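Long-range contacts in chitinase (PDB 5GZT), which probably catalyses the random endo-hydrolysis of beta-1,4 linkages between N-acetylglucosamine units in chitin and chitodextrins: residues T189-D194 / A273-K278; V522-L527 / N615-F620; A658-M663 / T757-F762; T667-G672 / V717-G722. All coordinates share one frame; numbering follows the deposited sequence. Where two conformers were deposited one is given.

Interaction 1: T189-D194 / A273-K278; sequences TASNND and AFVQGK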
loop_
_atom_site.group_PDB
_atom_site.type_symbol
_atom_site.label_atom_id
_atom_site.label_comp_id
_atom_site.label_asym_id
_atom_site.label_seq_id
_atom_site.Cartn_x
_atom_site.Cartn_y
_atom_site.Cartn_z
ATOM N N THR B 189 -5.298 -16.030 13.897
ATOM C CA THR B 189 -4.025 -15.402 13.516
ATOM C C THR B 189 -4.085 -13.889 13.746
ATOM O O THR B 189 -5.151 -13.276 13.641
ATOM C CB THR B 189 -3.769 -15.512 12.003
ATOM O OG1 THR B 189 -4.693 -14.640 11.344
ATOM C CG2 THR B 189 -3.966 -16.959 11.494
ATOM N N ALA B 190 -2.908 -13.307 13.953
ATOM C CA ALA B 190 -2.753 -11.898 14.215
ATOM C C ALA B 190 -1.415 -11.399 13.702
ATOM O O ALA B 190 -0.432 -12.181 13.545
ATOM C CB ALA B 190 -2.877 -11.631 15.715
ATOM N N SER B 191 -1.364 -10.078 13.454
ATOM C CA SER B 191 -0.120 -9.378 13.109
ATOM C C SER B 191 0.065 -8.244 14.109
ATOM O O SER B 191 -0.821 -7.955 14.895
ATOM C CB SER B 191 -0.196 -8.836 11.666
ATOM O OG SER B 191 1.080 -8.433 11.223
ATOM N N ASN B 192 1.237 -7.656 14.142
ATOM C CA ASN B 192 1.439 -6.439 14.922
ATOM C C ASN B 192 2.164 -5.418 14.061
ATOM O O ASN B 192 2.567 -5.738 12.960
ATOM C CB ASN B 192 2.236 -6.739 16.213
ATOM C CG ASN B 192 3.533 -7.470 15.948
ATOM O OD1 ASN B 192 4.192 -7.332 14.888
ATOM N ND2 ASN B 192 3.887 -8.310 16.896
ATOM N N ASN B 193 2.371 -4.222 14.618
ATOM C CA ASN B 193 3.075 -3.126 13.955
ATOM C C ASN B 193 4.461 -3.528 13.443
ATOM O O ASN B 193 4.934 -3.055 12.366
ATOM C CB ASN B 193 3.221 -1.967 14.925
ATOM C CG ASN B 193 1.906 -1.338 15.305
ATOM O OD1 ASN B 193 0.821 -1.653 14.802
ATOM N ND2 ASN B 193 1.997 -0.434 16.196
ATOM N N ASP B 194 5.092 -4.437 14.193
ATOM C CA ASP B 194 6.426 -4.937 13.883
ATOM C C ASP B 194 6.454 -5.988 12.758
ATOM O O ASP B 194 7.525 -6.455 12.374
ATOM C CB ASP B 194 7.065 -5.549 15.156
ATOM C CG ASP B 194 7.562 -4.490 16.160
ATOM O OD1 ASP B 194 8.008 -3.378 15.750
ATOM O OD2 ASP B 194 7.536 -4.809 17.380
ATOM N N ALA B 273 -2.935 -15.806 6.663
ATOM C CA ALA B 273 -2.769 -14.721 7.638
ATOM C C ALA B 273 -2.401 -13.428 6.924
ATOM O O ALA B 273 -1.878 -13.452 5.806
ATOM C CB ALA B 273 -1.658 -15.029 8.609
ATOM N N PHE B 274 -2.596 -12.319 7.609
ATOM C CA PHE B 274 -2.379 -10.998 6.989
ATOM C C PHE B 274 -1.394 -10.217 7.820
ATOM O O PHE B 274 -1.600 -10.038 9.016
ATOM C CB PHE B 274 -3.703 -10.307 6.919
ATOM C CG PHE B 274 -4.736 -11.077 6.158
ATOM C CD1 PHE B 274 -4.699 -11.116 4.781
ATOM C CD2 PHE B 274 -5.710 -11.819 6.817
ATOM C CE1 PHE B 274 -5.635 -11.825 4.051
ATOM C CE2 PHE B 274 -6.650 -12.570 6.085
ATOM C CZ PHE B 274 -6.605 -12.562 4.693
ATOM N N VAL B 275 -0.304 -9.804 7.188
ATOM C CA VAL B 275 0.767 -9.055 7.849
ATOM C C VAL B 275 0.492 -7.548 7.589
ATOM O O VAL B 275 0.235 -7.149 6.441
ATOM C CB VAL B 275 2.140 -9.556 7.356
ATOM C CG1 VAL B 275 3.280 -8.688 7.824
ATOM C CG2 VAL B 275 2.363 -10.986 7.877
ATOM N N GLN B 276 0.464 -6.752 8.665
ATOM C CA GLN B 276 0.212 -5.313 8.574
ATOM C C GLN B 276 1.244 -4.648 7.624
ATOM O O GLN B 276 2.259 -5.226 7.273
ATOM C CB GLN B 276 0.302 -4.660 9.963
ATOM C CG GLN B 276 -0.817 -4.995 10.924
ATOM C CD GLN B 276 -0.601 -4.319 12.294
ATOM O OE1 GLN B 276 0.184 -3.370 12.425
ATOM N NE2 GLN B 276 -1.300 -4.801 13.317
ATOM N N GLY B 277 0.977 -3.404 7.249
ATOM C CA GLY B 277 1.944 -2.603 6.504
ATOM C C GLY B 277 1.715 -2.472 5.003
ATOM O O GLY B 277 2.576 -1.969 4.278
ATOM N N LYS B 278 0.555 -2.805 4.519
ATOM C CA LYS B 278 0.329 -2.616 3.090
ATOM C C LYS B 278 0.182 -1.114 2.749
ATOM O O LYS B 278 -0.425 -0.329 3.519
ATOM C CB LYS B 278 -0.936 -3.319 2.624
ATOM C CG LYS B 278 -0.854 -4.827 2.510
ATOM C CD LYS B 278 -2.081 -5.334 1.729
ATOM C CE LYS B 278 -3.383 -5.318 2.499
ATOM N NZ LYS B 278 -3.363 -6.572 3.328
#
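S191 and Q276 form the tight end of this contact. S191 OG accepts a hydrogen bond from the backbone N of Q276, at 3.1 Å and with an N-H...O angle of 166°. OG stands anti to the backbone N of S191 (chi1 -167°), which directs it at the second segment. The same oxygen also bonds Q196 O, so two groups fix its rotation. S191 CB lies 3.2 Å from F274 O. Beyond CG the Q276 chain is extended. It runs past S191 CB and brings CD to 3.5 Å from the carbonyl carbon of N192. Its NE2 is bonded to N616 OD1. An alanine in place of Q276 would probably leave N616 OD1 without this donor and open a gap beside the backbone of N192. The other end is looser. There T189 CB meets A273 CB at 4.0 Å, and no polar bond joins the two residues. A190 points away from the second segment and is exposed. The strand parts 189-191 and 273-275 run almost parallel, 5° apart, but their axes stay 6.3 Å apart and no backbone bond links them directly. Each pairs with other strands. Strand 184-191 pairs with strand 197-203 at the edge of a four-stranded antiparallel sheet. Strand 264-284 pairs with strand 251-261 and, further on, with strand 619-623 of the catalytic barrel.

Interaction 2: V522-L527 / N615-F620; sequences VPAEKL and NNLAGF. With FMT (formic acid), chain G.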
loop_
_atom_site.group_PDB
_atom_site.type_symbol
_atom_site.label_atom_id
_atom_site.label_comp_id
_atom_site.label_asym_id
_atom_site.label_seq_id
_atom_site.Cartn_x
_atom_site.Cartn_y
_atom_site.Cartn_z
ATOM N N VAL B 522 -16.502 -6.588 10.209
ATOM C CA VAL B 522 -15.306 -6.726 9.385
ATOM C C VAL B 522 -14.090 -6.671 10.309
ATOM O O VAL B 522 -14.015 -5.799 11.156
ATOM C CB VAL B 522 -15.231 -5.675 8.270
ATOM C CG1 VAL B 522 -14.047 -5.920 7.375
ATOM C CG2 VAL B 522 -16.575 -5.582 7.522
ATOM N N PRO B 523 -13.127 -7.610 10.164
ATOM C CA PRO B 523 -11.952 -7.585 10.977
ATOM C C PRO B 523 -10.975 -6.419 10.681
ATOM O O PRO B 523 -10.703 -6.157 9.518
ATOM C CB PRO B 523 -11.209 -8.890 10.585
ATOM C CG PRO B 523 -12.242 -9.733 9.925
ATOM C CD PRO B 523 -13.155 -8.778 9.289
ATOM N N ALA B 524 -10.314 -5.917 11.716
ATOM C CA ALA B 524 -9.333 -4.803 11.588
ATOM C C ALA B 524 -8.288 -5.110 10.531
ATOM O O ALA B 524 -8.080 -4.294 9.611
ATOM C CB ALA B 524 -8.677 -4.467 12.954
ATOM N N GLU B 525 -7.715 -6.314 10.667
ATOM C CA GLU B 525 -6.829 -7.041 9.762
ATOM C C GLU B 525 -7.088 -6.834 8.247
ATOM O O GLU B 525 -6.206 -7.002 7.405
ATOM C CB GLU B 525 -6.997 -8.565 10.059
ATOM C CG GLU B 525 -5.756 -9.390 9.793
ATOM C CD GLU B 525 -5.724 -10.660 10.614
ATOM O OE1 GLU B 525 -4.633 -11.065 11.134
ATOM O OE2 GLU B 525 -6.824 -11.231 10.730
ATOM N N LYS B 526 -8.338 -6.615 7.918
ATOM C CA LYS B 526 -8.770 -6.577 6.530
ATOM C C LYS B 526 -9.253 -5.148 6.148
ATOM O O LYS B 526 -9.981 -4.967 5.116
ATOM C CB LYS B 526 -9.917 -7.599 6.321
ATOM C CG LYS B 526 -9.472 -9.058 6.299
ATOM C CD LYS B 526 -10.570 -10.025 5.884
ATOM C CE LYS B 526 -9.919 -11.359 5.413
ATOM N NZ LYS B 526 -10.972 -12.244 4.866
ATOM N N LEU B 527 -8.927 -4.148 6.987
ATOM C CA LEU B 527 -9.382 -2.777 6.697
ATOM C C LEU B 527 -8.219 -1.899 6.322
ATOM O O LEU B 527 -7.312 -1.669 7.167
ATOM C CB LEU B 527 -10.084 -2.162 7.880
ATOM C CG LEU B 527 -11.469 -2.764 8.143
ATOM C CD1 LEU B 527 -11.926 -2.125 9.437
ATOM C CD2 LEU B 527 -12.470 -2.492 7.038
ATOM N N ASN B 615 -4.697 0.891 15.600
ATOM C CA ASN B 615 -5.838 -0.044 15.542
ATOM C C ASN B 615 -5.555 -1.352 14.830
ATOM O O ASN B 615 -6.481 -2.048 14.465
ATOM C CB ASN B 615 -6.993 0.643 14.957
ATOM C CG ASN B 615 -7.429 1.750 15.805
ATOM O OD1 ASN B 615 -8.151 1.512 16.739
ATOM N ND2 ASN B 615 -6.960 2.983 15.535
ATOM N N ASN B 616 -4.282 -1.636 14.585
ATOM C CA ASN B 616 -3.853 -2.808 13.895
ATOM C C ASN B 616 -4.654 -3.060 12.622
ATOM O O ASN B 616 -5.092 -4.174 12.341
ATOM C CB ASN B 616 -3.833 -4.007 14.863
ATOM C CG ASN B 616 -2.835 -3.791 15.942
ATOM O OD1 ASN B 616 -1.616 -3.741 15.732
ATOM N ND2 ASN B 616 -3.336 -3.610 17.097
ATOM N N LEU B 617 -4.719 -2.003 11.801
ATOM C CA LEU B 617 -5.359 -2.101 10.481
ATOM C C LEU B 617 -4.378 -2.606 9.459
ATOM O O LEU B 617 -3.174 -2.782 9.707
ATOM C CB LEU B 617 -6.020 -0.737 10.140
ATOM C CG LEU B 617 -6.927 -0.203 11.218
ATOM C CD1 LEU B 617 -7.503 1.187 10.944
ATOM C CD2 LEU B 617 -8.083 -1.142 11.415
ATOM N N ALA B 618 -4.912 -2.919 8.293
ATOM C CA ALA B 618 -4.154 -3.585 7.204
ATOM C C ALA B 618 -3.086 -2.691 6.548
ATOM O O ALA B 618 -2.030 -3.167 6.009
ATOM C CB ALA B 618 -5.166 -4.096 6.160
ATOM N N GLY B 619 -3.358 -1.386 6.585
ATOM C CA GLY B 619 -2.461 -0.435 5.977
ATOM C C GLY B 619 -3.166 0.829 5.465
ATOM O O GLY B 619 -4.322 1.139 5.878
ATOM N N PHE B 620 -2.467 1.508 4.534
ATOM C CA PHE B 620 -2.787 2.814 4.035
ATOM C C PHE B 620 -3.014 2.744 2.535
ATOM O O PHE B 620 -2.132 2.341 1.771
ATOM C CB PHE B 620 -1.613 3.757 4.369
ATOM C CG PHE B 620 -1.991 5.256 4.456
ATOM C CD1 PHE B 620 -2.750 5.900 3.452
ATOM C CD2 PHE B 620 -1.478 6.060 5.457
ATOM C CE1 PHE B 620 -3.068 7.253 3.540
ATOM C CE2 PHE B 620 -1.797 7.405 5.521
ATOM C CZ PHE B 620 -2.583 7.994 4.544
HETATM C C FMT G . -9.341 -14.590 2.766
HETATM O O1 FMT G . -10.172 -14.963 1.917
HETATM O O2 FMT G . -9.582 -14.548 4.095
#
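A524 and L617 meet through their side chains. L617 CD2 comes to 3.7 Å from A524 CB and to 3.6 Å from A524 O. It also reaches L527 CB, at 4.2 Å. Chi1 of -51° sets L617 CG anti to the carbonyl carbon, and CD2 touches both A524 CB and L527 CB. A524 CB sits 3.6 Å from both N615 O and N616 O, so this methyl packs on the backbone that leaves helix 602-614. A Schellman motif ends that helix, with N616 at the C-prime position and a positive phi. Two residues past N616, A618 points its CB toward the loop, 3.3 Å from E525 O and 3.4 Å from L527 O. Its N donates to the same L527 O over 2.9 Å. The donor lies 39° above the carbonyl plane, and the N-H...O angle is 151°. The loop keeps its shape by a short turn, in which K526 N bonds P523 O and L527 N bonds A524 O. K526 leads away from the contact. Its NZ bonds T473 O, L476 O and, at 2.8 Å, O2 of a formic acid that probably came from the crystallisation liquor. Both segments run into the starts of neighbouring parallel strands, 527-532 and 619-623, of the family 18 TIM barrel. In such barrels the active site lies at the other strand ends. The chemistry is one backbone bond beside methyl-to-methyl and methyl-to-carbonyl contacts, so shape rather than charge matches the two loops.

Interaction 3: A658-M663 / T757-F762; sequences AGTVTM and TIMPKF
V661 O is met by two groups on one edge of the I758-M759 peptide: M759 N donates to it over 2.8 Å, and I758 CA makes a CA-H...O contact at 3.1 Å. This belongs to a parallel strand pair in the immunoglobulin-like domain. Strands 660-662 and 757-759 are in register, T660 with T757, V661 with I758 and T662 with M759. Their axes are 26° apart. T757 N to G659 O and V661 N to T757 O continue the ladder at one end. At the other end M663 N donates to M759 O over 2.8 Å, in a nearly straight bond of 176°.

The two faces differ. On one, T660 CG2 lies 3.5 Å from M759 CG. This methyl is anti to the backbone N (chi1 -62° for OG1), and the two side chains cross obliquely. T662 OG1 comes to 3.8 Å from M759 CB. This face looks toward the second family 18 domain. There T660 OG1 bonds K1104 O, T757 OG1 bonds G1107 O, and M759 touches R1109. The other face carries V661 and I758, which pack on L669 of the neighbouring strand 668-678. M663 CG joins them 4.1 Å from I758 CG2. The hydroxyls of T660 and T757 thus link the domains, while the aliphatic groups turn into the domain core.

Past the last bridge, K761 makes a cation-pi contact with Y666. One water closes this end, donating to M663 O at 2.7 Å and to K761 O at 2.8 Å.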
loop_
_atom_site.group_PDB
_atom_site.type_symbol
_atom_site.label_atom_id
_atom_site.label_comp_id
_atom_site.label_asym_id
_atom_site.label_seq_id
_atom_site.Cartn_x
_atom_site.Cartn_y
_atom_site.Cartn_z
ATOM N N ALA B 658 17.349 28.815 1.333
ATOM C CA ALA B 658 18.162 30.033 1.337
ATOM C C ALA B 658 19.183 29.937 2.476
ATOM O O ALA B 658 18.827 30.034 3.637
ATOM C CB ALA B 658 17.324 31.286 1.508
ATOM N N GLY B 659 20.431 29.680 2.142
ATOM C CA GLY B 659 21.436 29.400 3.171
ATOM C C GLY B 659 22.616 30.339 3.249
ATOM O O GLY B 659 23.597 30.059 4.049
ATOM N N THR B 660 22.488 31.507 2.613
ATOM C CA THR B 660 23.577 32.504 2.632
ATOM C C THR B 660 23.086 33.915 2.941
ATOM O O THR B 660 22.076 34.375 2.411
ATOM C CB THR B 660 24.247 32.590 1.285
ATOM O OG1 THR B 660 24.840 31.360 0.923
ATOM C CG2 THR B 660 25.361 33.627 1.339
ATOM N N VAL B 661 23.744 34.554 3.885
ATOM C CA VAL B 661 23.681 35.974 4.099
ATOM C C VAL B 661 25.133 36.470 4.010
ATOM O O VAL B 661 26.019 35.887 4.684
ATOM C CB VAL B 661 23.073 36.347 5.413
ATOM C CG1 VAL B 661 23.135 37.853 5.613
ATOM C CG2 VAL B 661 21.623 35.855 5.502
ATOM N N THR B 662 25.384 37.432 3.128
ATOM C CA THR B 662 26.752 37.887 2.832
ATOM C C THR B 662 27.049 39.291 3.430
ATOM O O THR B 662 26.270 40.253 3.239
ATOM C CB THR B 662 26.938 37.969 1.349
ATOM O OG1 THR B 662 26.633 36.718 0.769
ATOM C CG2 THR B 662 28.420 38.339 1.017
ATOM N N MET B 663 28.183 39.385 4.129
ATOM C CA MET B 663 28.675 40.624 4.721
ATOM C C MET B 663 28.814 41.657 3.615
ATOM O O MET B 663 29.203 41.336 2.510
ATOM C CB MET B 663 30.034 40.422 5.411
ATOM C CG MET B 663 30.027 39.421 6.605
ATOM S SD MET B 663 29.235 40.158 8.003
ATOM C CE MET B 663 30.219 41.609 8.375
ATOM N N THR B 757 25.077 29.704 6.377
ATOM C CA THR B 757 26.301 30.472 6.273
ATOM C C THR B 757 26.109 31.974 6.214
ATOM O O THR B 757 25.344 32.471 5.385
ATOM C CB THR B 757 27.026 29.985 5.086
ATOM O OG1 THR B 757 27.182 28.564 5.188
ATOM C CG2 THR B 757 28.326 30.613 4.932
ATOM N N ILE B 758 26.876 32.668 7.069
ATOM C CA ILE B 758 27.258 34.052 6.841
ATOM C C ILE B 758 28.549 34.109 6.068
ATOM O O ILE B 758 29.580 33.717 6.623
ATOM C CB ILE B 758 27.339 34.800 8.126
ATOM C CG1 ILE B 758 25.961 34.905 8.741
ATOM C CG2 ILE B 758 27.864 36.222 7.913
ATOM C CD1 ILE B 758 25.936 35.470 10.174
ATOM N N MET B 759 28.503 34.599 4.814
ATOM C CA MET B 759 29.655 34.676 3.937
ATOM C C MET B 759 30.398 35.977 4.150
ATOM O O MET B 759 29.789 37.065 4.381
ATOM C CB MET B 759 29.275 34.539 2.483
ATOM C CG MET B 759 28.746 33.153 2.147
ATOM S SD MET B 759 30.134 31.921 1.945
ATOM C CE MET B 759 31.158 32.727 0.835
ATOM N N PRO B 760 31.724 35.909 4.206
ATOM C CA PRO B 760 32.518 37.190 4.256
ATOM C C PRO B 760 32.408 37.973 2.915
ATOM O O PRO B 760 31.909 37.457 1.919
ATOM C CB PRO B 760 33.954 36.677 4.457
ATOM C CG PRO B 760 33.974 35.407 3.679
ATOM C CD PRO B 760 32.590 34.759 3.879
ATOM N N LYS B 761 32.832 39.234 2.905
ATOM C CA LYS B 761 32.416 40.199 1.941
ATOM C C LYS B 761 32.853 39.873 0.532
ATOM O O LYS B 761 32.179 40.318 -0.376
ATOM C CB LYS B 761 32.894 41.574 2.327
ATOM C CG LYS B 761 34.421 41.739 2.274
ATOM C CD LYS B 761 34.792 43.221 2.369
ATOM C CE LYS B 761 36.297 43.424 2.245
ATOM N NZ LYS B 761 36.636 44.829 2.543
ATOM N N PHE B 762 33.905 39.049 0.327
ATOM C CA PHE B 762 34.290 38.723 -1.025
ATOM C C PHE B 762 33.527 37.576 -1.611
ATOM O O PHE B 762 33.714 37.256 -2.787
ATOM C CB PHE B 762 35.840 38.508 -1.192
ATOM C CG PHE B 762 36.654 39.767 -0.955
ATOM C CD1 PHE B 762 36.400 40.919 -1.713
ATOM C CD2 PHE B 762 37.674 39.796 0.003
ATOM C CE1 PHE B 762 37.163 42.087 -1.528
ATOM C CE2 PHE B 762 38.420 40.962 0.206
ATOM C CZ PHE B 762 38.165 42.122 -0.567
HETATM O O HOH W 1 29.856 41.873 -0.011
#

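Interaction 4: T667-G672 / V717-G722; sequences TQLPAG and VYVNGG
L669 with G722 and G672 with V719 form two antiparallel hydrogen-bonded pairs, with two residues of each segment between them. Each pair is held by two backbone bonds. L669 N to G722 O is 2.8 Å, and the return bond from G722 N to L669 O is 2.9 Å. G672 N donates to V719 O at 3.0 Å, and V719 N to G672 O at 2.8 Å. Between the pairs G721, at positive phi, brings its CA close to the backbone of P670 and to 3.1 Å from L669 O.

L669 CD2 meets V719 CG1 at 3.8 Å, the two side chains crossing at about a right angle. CG of L669 (chi1 178°) and CG1 of V719 are each anti to the backbone N. The bend at chi2 of Q668 puts CD near G722 O, and NE2 lies 3.5 Å from G722 C. Its OE1 bonds T723 OG1. A leucine in place of Q668 would probably leave T723 OG1 without this partner. A671 CB rests 3.7 Å from N720 O.

Strands 668-678 and 714-723, with 703-707, make a three-stranded antiparallel sheet. Such a sheet, packed on a second one through residues like L669, is characteristic of an immunoglobulin-like beta sandwich.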
loop_
_atom_site.group_PDB
_atom_site.type_symbol
_atom_site.label_atom_id
_atom_site.label_comp_id
_atom_site.label_asym_id
_atom_site.label_seq_id
_atom_site.Cartn_x
_atom_site.Cartn_y
_atom_site.Cartn_z
ATOM N N THR B 667 32.848 44.556 8.512
ATOM C CA THR B 667 32.062 44.519 9.714
ATOM C C THR B 667 30.541 44.738 9.518
ATOM O O THR B 667 29.779 44.486 10.449
ATOM C CB THR B 667 32.530 45.488 10.735
ATOM O OG1 THR B 667 32.521 46.800 10.202
ATOM C CG2 THR B 667 34.013 45.174 11.167
ATOM N N GLN B 668 30.103 45.197 8.356
ATOM C CA GLN B 668 28.618 45.457 8.218
ATOM C C GLN B 668 27.892 44.230 7.669
ATOM O O GLN B 668 28.229 43.753 6.574
ATOM C CB GLN B 668 28.375 46.689 7.358
ATOM C CG GLN B 668 27.120 47.494 7.764
ATOM C CD GLN B 668 26.962 47.903 9.262
ATOM O OE1 GLN B 668 27.940 48.185 10.006
ATOM N NE2 GLN B 668 25.676 47.939 9.708
ATOM N N LEU B 669 26.972 43.697 8.481
ATOM C CA LEU B 669 26.164 42.561 8.071
ATOM C C LEU B 669 24.805 43.099 7.643
ATOM O O LEU B 669 24.151 43.684 8.463
ATOM C CB LEU B 669 26.002 41.654 9.252
ATOM C CG LEU B 669 25.145 40.425 9.018
ATOM C CD1 LEU B 669 25.727 39.484 8.019
ATOM C CD2 LEU B 669 24.988 39.735 10.335
ATOM N N PRO B 670 24.397 42.932 6.397
ATOM C CA PRO B 670 23.024 43.412 6.069
ATOM C C PRO B 670 21.955 42.473 6.648
ATOM O O PRO B 670 22.260 41.354 7.121
ATOM C CB PRO B 670 22.974 43.431 4.571
ATOM C CG PRO B 670 24.110 42.562 4.127
ATOM C CD PRO B 670 25.113 42.443 5.240
ATOM N N ALA B 671 20.715 42.943 6.629
ATOM C CA ALA B 671 19.579 42.118 6.967
ATOM C C ALA B 671 19.510 41.008 5.970
ATOM O O ALA B 671 19.921 41.142 4.829
ATOM C CB ALA B 671 18.268 42.932 6.922
ATOM N N GLY B 672 18.991 39.870 6.379
ATOM C CA GLY B 672 18.905 38.696 5.462
ATOM C C GLY B 672 18.111 37.616 6.117
ATOM O O GLY B 672 17.890 37.699 7.311
ATOM N N VAL B 717 14.761 32.315 9.408
ATOM C CA VAL B 717 15.545 32.962 10.427
ATOM C C VAL B 717 15.839 34.303 9.900
ATOM O O VAL B 717 16.643 34.412 8.974
ATOM C CB VAL B 717 16.852 32.200 10.790
ATOM C CG1 VAL B 717 17.604 32.949 11.882
ATOM C CG2 VAL B 717 16.592 30.774 11.222
ATOM N N TYR B 718 15.254 35.358 10.474
ATOM C CA TYR B 718 15.457 36.738 9.993
ATOM C C TYR B 718 16.656 37.333 10.763
ATOM O O TYR B 718 16.618 37.458 12.002
ATOM C CB TYR B 718 14.199 37.600 10.235
ATOM C CG TYR B 718 12.947 37.092 9.489
ATOM C CD1 TYR B 718 12.767 37.272 8.110
ATOM C CD2 TYR B 718 11.932 36.453 10.189
ATOM C CE1 TYR B 718 11.635 36.770 7.469
ATOM C CE2 TYR B 718 10.807 36.026 9.576
ATOM C CZ TYR B 718 10.651 36.140 8.257
ATOM O OH TYR B 718 9.459 35.568 7.762
ATOM N N VAL B 719 17.765 37.569 10.061
ATOM C CA VAL B 719 18.949 38.204 10.672
ATOM C C VAL B 719 18.744 39.703 10.469
ATOM O O VAL B 719 18.631 40.205 9.347
ATOM C CB VAL B 719 20.242 37.711 9.999
ATOM C CG1 VAL B 719 21.453 38.418 10.577
ATOM C CG2 VAL B 719 20.387 36.205 10.253
ATOM N N ASN B 720 18.713 40.419 11.547
ATOM C CA ASN B 720 18.536 41.879 11.512
ATOM C C ASN B 720 19.625 42.643 10.910
ATOM O O ASN B 720 19.411 43.734 10.309
ATOM C CB ASN B 720 18.477 42.402 12.887
ATOM C CG ASN B 720 17.202 43.041 13.152
ATOM O OD1 ASN B 720 16.959 44.176 12.642
ATOM N ND2 ASN B 720 16.313 42.325 13.914
ATOM N N GLY B 721 20.850 42.171 11.039
ATOM C CA GLY B 721 21.842 43.053 10.434
ATOM C C GLY B 721 22.364 44.062 11.469
ATOM O O GLY B 721 21.683 44.387 12.498
ATOM N N GLY B 722 23.587 44.502 11.212
ATOM C CA GLY B 722 24.236 45.390 12.130
ATOM C C GLY B 722 25.747 45.247 11.962
ATOM O O GLY B 722 26.214 44.815 10.901
#

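The four contacts form two clusters. Interactions 1 and 2 have centres 9 Å apart and share neighbouring strands, 264-284 and 619-623, bonded by K278 O and F620 N. Interactions 3 and 4 have centres 10 Å apart in the immunoglobulin-like domain, one in each of its sheets. They meet where M663 SD comes within 3.6 Å of L669 CD1. The clusters lie far apart, with centres separated by about 51 to 54 Å. Along the chain interactions 1 and 2 close in turn before interaction 3 opens, and interaction 4 is nested inside interaction 3. The first cluster joins a separate antiparallel sheet to the first family 18 barrel. The second belongs to the domain between the barrels.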